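Local coordinates for aldehyde dehydrogenase family protein (Pseudomonas syringae pv. tomato, PDB 5IUV), which probably oxidises indole-3-acetaldehyde to the auxin indole-3-acetic acid with NAD+ as electron acceptor, a step in auxin synthesis that contributes to the bacterium's virulence, at residues 22-27 against 60-65; 293-298 against 324-329. All blocks are in the same frame, centred on the assembly; numbering follows the deposited sequence.

Overall arrangement
The two contacts lie on opposite sides of the chain's centre, 42 Å apart between their centres and about 24 Å at their nearest atoms, contact 1 closing along the sequence before contact 2 opens. They share no helix, strand or sheet. Contact 1 sets the small hairpin of strands 22-24 and 27-29 on helix 56-72, beside strand 217-219, with the side chain of Ala62 about 9 Å from that of the NAD-binding Lys191. Contact 2 joins residues at the C-terminal parts of helices 283-295 and 312-326, which precede and follow strand 307-311 in the chain, and lies next to residues of the indole-3-acetate site. Cofactor and substrate regions thus each have one contact nearby.

Contact 1. Residues 22-27 against 60-65; sequences AFIQGE and QRAVES
Ile24 meets helix 56-72 with both of its branches. CG2, anti to the backbone N (CG1 has chi1 -61°), lies 4.1 Å from Ser65 CB and equally near Ala62 CA. Ile24 CG1 lies 4.3 Å from Ala62 CB, and the CD1 beyond it sits over one face of the Arg61 guanidinium, displaced toward its rim and 3.7 Å from NH2. Ile24 CG2 is also 3.7 Å from Arg61 NH1, so both methyls of the isoleucine touch the guanidinium; here apolar carbon packs on a flat cation. A water in the plane of that guanidinium accepts from Arg61 NH1 and donates to Ile24 O, tying the charged end to the strand's backbone.

Ile24 to Glu27 forms a type I' turn, the tight connection of a two-stranded beta hairpin, with Gln25 and Gly26 at its corners, both at positive phi. From this turn Gln25 reaches back to the helix, its chain bent at chi2. Ser65 OG donates to Gln25 OE1 at 2.6 Å, in the carbonyl plane and on a lone pair, with a C=O...donor angle of 142°. OE1 also accepts from a second water, 2.7 Å away, which donates to Ser65 O as well. Asn218 bridges turn and helix: its OD1 accepts from Gln25 N and its ND2 donates to Ser65 OG.

Contact 2. Residues 293-298 against 324-329; sequences AIAFNQ and EALGTW
Ala295 CB lies 3.4 Å above the ring plane of the Trp329 indole, displaced toward the rim. Its closest atom there is Trp329 CG, at 3.6 Å. Trp329 CG stands anti to its own carbonyl carbon (chi1 -67°), and Trp329 CB too lies against the alanine methyl. Farther along the indole, Phe296 N lies over a face, again toward the rim. The six-membered part extends as far as Phe296, where Trp329 CZ3 approaches Phe296 CA at 4.0 Å. Against the phenyl ring, CZ3 comes in at the edge, near the ring plane, 4.3 Å from Phe296 CD1.

Leu326 packs beside the tryptophan. Its CD1 touches two residues, Ala295 CB and Ile294 CG2, each at 3.8 Å, and the Ile294 and Leu326 side chains cross obliquely. The chain reaches Trp329 through a type I turn from Leu326 to Trp329. Close by, Ala325 O accepts from both Thr328 N and Thr328 OG1, the hydroxyl lying in the carbonyl plane.

Beyond the contact, the Phe296 side chain stands about 4 Å from that of Phe169 and about 5 Å from that of Asp459, both seen to contact indole-3-acetate in a structure of this protein, consistent with a place near the substrate pocket. The contact across these segments is mainly apolar, methyl and aromatic carbon, with the backbone N and CA of Phe296 also against the indole, so it rests on shape and apolar burial.

Contact 1. Residues 22-27 against 60-65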
loop_
_atom_site.group_PDB
_atom_site.type_symbol
_atom_site.label_atom_id
_atom_site.label_comp_id
_atom_site.label_asym_id
_atom_site.label_seq_id
_atom_site.Cartn_x
_atom_site.Cartn_y
_atom_site.Cartn_z
ATOM N N ALA A 22 24.693 34.274 1.622
ATOM C CA ALA A 22 24.341 32.916 2.024
ATOM C C ALA A 22 23.374 32.990 3.198
ATOM O O ALA A 22 23.176 34.065 3.769
ATOM C CB ALA A 22 25.590 32.119 2.391
ATOM N N PHE A 23 22.762 31.863 3.553
ATOM C CA PHE A 23 21.823 31.830 4.674
ATOM C C PHE A 23 22.142 30.649 5.577
ATOM O O PHE A 23 22.066 29.498 5.157
ATOM C CB PHE A 23 20.379 31.743 4.172
ATOM C CG PHE A 23 19.335 32.028 5.232
ATOM C CD1 PHE A 23 18.750 30.989 5.950
ATOM C CD2 PHE A 23 18.921 33.327 5.485
ATOM C CE1 PHE A 23 17.778 31.243 6.912
ATOM C CE2 PHE A 23 17.952 33.590 6.448
ATOM C CZ PHE A 23 17.374 32.543 7.155
ATOM N N ILE A 24 22.511 30.932 6.819
ATOM C CA ILE A 24 22.884 29.875 7.748
ATOM C C ILE A 24 22.327 30.184 9.131
ATOM O O ILE A 24 22.499 31.303 9.626
ATOM C CB ILE A 24 24.418 29.711 7.853
ATOM C CG1 ILE A 24 25.028 29.349 6.502
ATOM C CG2 ILE A 24 24.764 28.636 8.879
ATOM C CD1 ILE A 24 26.541 29.420 6.483
ATOM N N GLN A 25 21.655 29.207 9.736
ATOM C CA GLN A 25 21.131 29.334 11.099
ATOM C C GLN A 25 20.254 30.593 11.249
ATOM O O GLN A 25 20.444 31.409 12.150
ATOM C CB GLN A 25 22.294 29.331 12.108
ATOM C CG GLN A 25 21.894 29.202 13.591
ATOM C CD GLN A 25 21.049 27.972 13.888
ATOM O OE1 GLN A 25 21.229 26.910 13.288
ATOM N NE2 GLN A 25 20.126 28.109 14.830
ATOM N N GLY A 26 19.301 30.741 10.334
ATOM C CA GLY A 26 18.296 31.780 10.434
ATOM C C GLY A 26 18.725 33.183 10.043
ATOM O O GLY A 26 17.943 34.118 10.211
ATOM N N GLU A 27 19.946 33.339 9.524
ATOM C CA GLU A 27 20.462 34.666 9.160
ATOM C C GLU A 27 21.235 34.669 7.851
ATOM O O GLU A 27 21.966 33.730 7.551
ATOM C CB GLU A 27 21.371 35.224 10.270
ATOM C CG GLU A 27 20.645 35.573 11.561
ATOM C CD GLU A 27 21.563 36.187 12.608
ATOM O OE1 GLU A 27 22.763 36.371 12.325
ATOM O OE2 GLU A 27 21.078 36.491 13.716
ATOM N N GLN A 60 30.975 23.439 6.311
ATOM C CA GLN A 60 31.128 22.973 7.685
ATOM C C GLN A 60 30.166 23.673 8.640
ATOM O O GLN A 60 29.510 23.019 9.452
ATOM C CB GLN A 60 32.564 23.175 8.163
ATOM C CG GLN A 60 32.792 22.749 9.609
ATOM C CD GLN A 60 32.545 21.257 9.836
ATOM O OE1 GLN A 60 32.821 20.422 8.971
ATOM N NE2 GLN A 60 32.034 20.921 11.012
ATOM N N ARG A 61 30.074 24.999 8.551
ATOM C CA ARG A 61 29.198 25.723 9.457
ATOM C C ARG A 61 27.733 25.402 9.175
ATOM O O ARG A 61 26.936 25.278 10.100
ATOM C CB ARG A 61 29.426 27.237 9.375
ATOM C CG ARG A 61 28.650 28.002 10.441
ATOM C CD ARG A 61 29.263 29.366 10.763
ATOM N NE ARG A 61 29.054 30.366 9.719
ATOM C CZ ARG A 61 27.994 31.167 9.656
ATOM N NH1 ARG A 61 27.032 31.072 10.568
ATOM N NH2 ARG A 61 27.890 32.063 8.679
ATOM N N ALA A 62 27.381 25.265 7.901
ATOM C CA ALA A 62 25.990 24.985 7.550
ATOM C C ALA A 62 25.576 23.591 8.029
ATOM O O ALA A 62 24.445 23.386 8.485
ATOM C CB ALA A 62 25.782 25.117 6.049
ATOM N N VAL A 63 26.493 22.632 7.924
ATOM C CA VAL A 63 26.179 21.260 8.300
ATOM C C VAL A 63 26.102 21.132 9.823
ATOM O O VAL A 63 25.228 20.436 10.347
ATOM C CB VAL A 63 27.208 20.262 7.720
ATOM C CG1 VAL A 63 27.010 18.872 8.319
ATOM C CG2 VAL A 63 27.089 20.204 6.192
ATOM N N GLU A 64 27.000 21.807 10.533
ATOM C CA GLU A 64 26.899 21.856 11.997
ATOM C C GLU A 64 25.555 22.439 12.429
ATOM O O GLU A 64 24.925 21.952 13.368
ATOM C CB GLU A 64 28.035 22.683 12.602
ATOM C CG GLU A 64 29.399 22.011 12.560
ATOM C CD GLU A 64 30.498 22.875 13.171
ATOM O OE1 GLU A 64 30.179 23.766 13.985
ATOM O OE2 GLU A 64 31.683 22.659 12.840
ATOM N N SER A 65 25.128 23.491 11.737
ATOM C CA SER A 65 23.833 24.114 11.979
ATOM C C SER A 65 22.685 23.156 11.662
ATOM O O SER A 65 21.755 23.000 12.455
ATOM C CB SER A 65 23.712 25.396 11.148
ATOM O OG SER A 65 22.392 25.907 11.135
HETATM O O HOH W 1 24.575 33.012 9.857
HETATM O O HOH W 2 20.847 24.626 14.700
#

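Contact 2. Residues 293-298 against 324-329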
loop_
_atom_site.group_PDB
_atom_site.type_symbol
_atom_site.label_atom_id
_atom_site.label_comp_id
_atom_site.label_asym_id
_atom_site.label_seq_id
_atom_site.Cartn_x
_atom_site.Cartn_y
_atom_site.Cartn_z
ATOM N N ALA A 293 8.220 20.469 -27.387
ATOM C CA ALA A 293 9.122 19.565 -26.677
ATOM C C ALA A 293 10.586 19.976 -26.792
ATOM O O ALA A 293 11.403 19.602 -25.953
ATOM C CB ALA A 293 8.949 18.136 -27.185
ATOM N N ILE A 294 10.924 20.737 -27.829
ATOM C CA ILE A 294 12.319 21.115 -28.025
ATOM C C ILE A 294 12.543 22.616 -27.839
ATOM O O ILE A 294 13.660 23.050 -27.548
ATOM C CB ILE A 294 12.824 20.668 -29.424
ATOM C CG1 ILE A 294 14.352 20.750 -29.500
ATOM C CG2 ILE A 294 12.171 21.481 -30.529
ATOM C CD1 ILE A 294 15.059 19.901 -28.455
ATOM N N ALA A 295 11.489 23.419 -27.978
ATOM C CA ALA A 295 11.664 24.874 -27.890
ATOM C C ALA A 295 11.330 25.442 -26.510
ATOM O O ALA A 295 11.805 26.525 -26.157
ATOM C CB ALA A 295 10.826 25.573 -28.952
ATOM N N PHE A 296 10.506 24.735 -25.737
ATOM C CA PHE A 296 10.125 25.248 -24.423
ATOM C C PHE A 296 11.349 25.387 -23.537
ATOM O O PHE A 296 12.200 24.492 -23.490
ATOM C CB PHE A 296 9.094 24.355 -23.734
ATOM C CG PHE A 296 8.697 24.852 -22.365
ATOM C CD1 PHE A 296 7.905 25.984 -22.226
ATOM C CD2 PHE A 296 9.124 24.194 -21.221
ATOM C CE1 PHE A 296 7.538 26.449 -20.964
ATOM C CE2 PHE A 296 8.764 24.654 -19.959
ATOM C CZ PHE A 296 7.973 25.785 -19.834
ATOM N N ASN A 297 11.427 26.521 -22.846
ATOM C CA ASN A 297 12.583 26.868 -22.020
ATOM C C ASN A 297 13.903 26.729 -22.772
ATOM O O ASN A 297 14.878 26.211 -22.226
ATOM C CB ASN A 297 12.634 26.008 -20.753
ATOM C CG ASN A 297 13.448 26.662 -19.645
ATOM O OD1 ASN A 297 13.333 27.870 -19.415
ATOM N ND2 ASN A 297 14.290 25.881 -18.973
ATOM N N GLN A 298 13.916 27.181 -24.024
ATOM C CA GLN A 298 15.132 27.243 -24.839
ATOM C C GLN A 298 15.774 25.872 -25.052
ATOM O O GLN A 298 16.962 25.782 -25.363
ATOM C CB GLN A 298 16.154 28.199 -24.204
ATOM C CG GLN A 298 15.655 29.637 -24.021
ATOM C CD GLN A 298 14.716 29.800 -22.826
ATOM O OE1 GLN A 298 13.618 30.344 -22.955
ATOM N NE2 GLN A 298 15.149 29.322 -21.660
ATOM N N GLU A 324 6.613 24.306 -39.272
ATOM C CA GLU A 324 5.678 25.416 -39.125
ATOM C C GLU A 324 5.350 25.679 -37.657
ATOM O O GLU A 324 5.266 26.835 -37.234
ATOM C CB GLU A 324 4.393 25.157 -39.912
ATOM C CG GLU A 324 3.372 26.277 -39.766
ATOM C CD GLU A 324 2.286 26.237 -40.821
ATOM O OE1 GLU A 324 1.931 25.127 -41.274
ATOM O OE2 GLU A 324 1.791 27.322 -41.202
ATOM N N ALA A 325 5.174 24.612 -36.880
ATOM C CA ALA A 325 4.899 24.761 -35.460
ATOM C C ALA A 325 6.085 25.382 -34.749
ATOM O O ALA A 325 5.916 26.220 -33.869
ATOM C CB ALA A 325 4.553 23.412 -34.826
ATOM N N LEU A 326 7.289 24.966 -35.127
ATOM C CA LEU A 326 8.485 25.453 -34.452
ATOM C C LEU A 326 8.697 26.930 -34.752
ATOM O O LEU A 326 9.271 27.659 -33.945
ATOM C CB LEU A 326 9.718 24.644 -34.857
ATOM C CG LEU A 326 10.892 24.888 -33.903
ATOM C CD1 LEU A 326 10.612 24.286 -32.525
ATOM C CD2 LEU A 326 12.202 24.380 -34.469
ATOM N N GLY A 327 8.199 27.373 -35.901
ATOM C CA GLY A 327 8.305 28.766 -36.292
ATOM C C GLY A 327 7.515 29.717 -35.408
ATOM O O GLY A 327 7.722 30.927 -35.458
ATOM N N THR A 328 6.607 29.184 -34.598
ATOM C CA THR A 328 5.831 30.028 -33.692
ATOM C C THR A 328 6.579 30.271 -32.383
ATOM O O THR A 328 6.165 31.091 -31.558
ATOM C CB THR A 328 4.459 29.415 -33.373
ATOM O OG1 THR A 328 4.622 28.297 -32.492
ATOM C CG2 THR A 328 3.766 28.962 -34.640
ATOM N N TRP A 329 7.675 29.548 -32.193
ATOM C CA TRP A 329 8.507 29.711 -31.008
ATOM C C TRP A 329 9.663 30.649 -31.343
ATOM O O TRP A 329 10.612 30.259 -32.025
ATOM C CB TRP A 329 9.014 28.350 -30.513
ATOM C CG TRP A 329 7.912 27.463 -29.987
ATOM C CD1 TRP A 329 7.084 26.653 -30.721
ATOM C CD2 TRP A 329 7.514 27.306 -28.616
ATOM N NE1 TRP A 329 6.196 26.006 -29.888
ATOM C CE2 TRP A 329 6.443 26.384 -28.593
ATOM C CE3 TRP A 329 7.961 27.851 -27.406
ATOM C CZ2 TRP A 329 5.811 26.000 -27.408
ATOM C CZ3 TRP A 329 7.333 27.464 -26.227
ATOM C CH2 TRP A 329 6.268 26.548 -26.240
#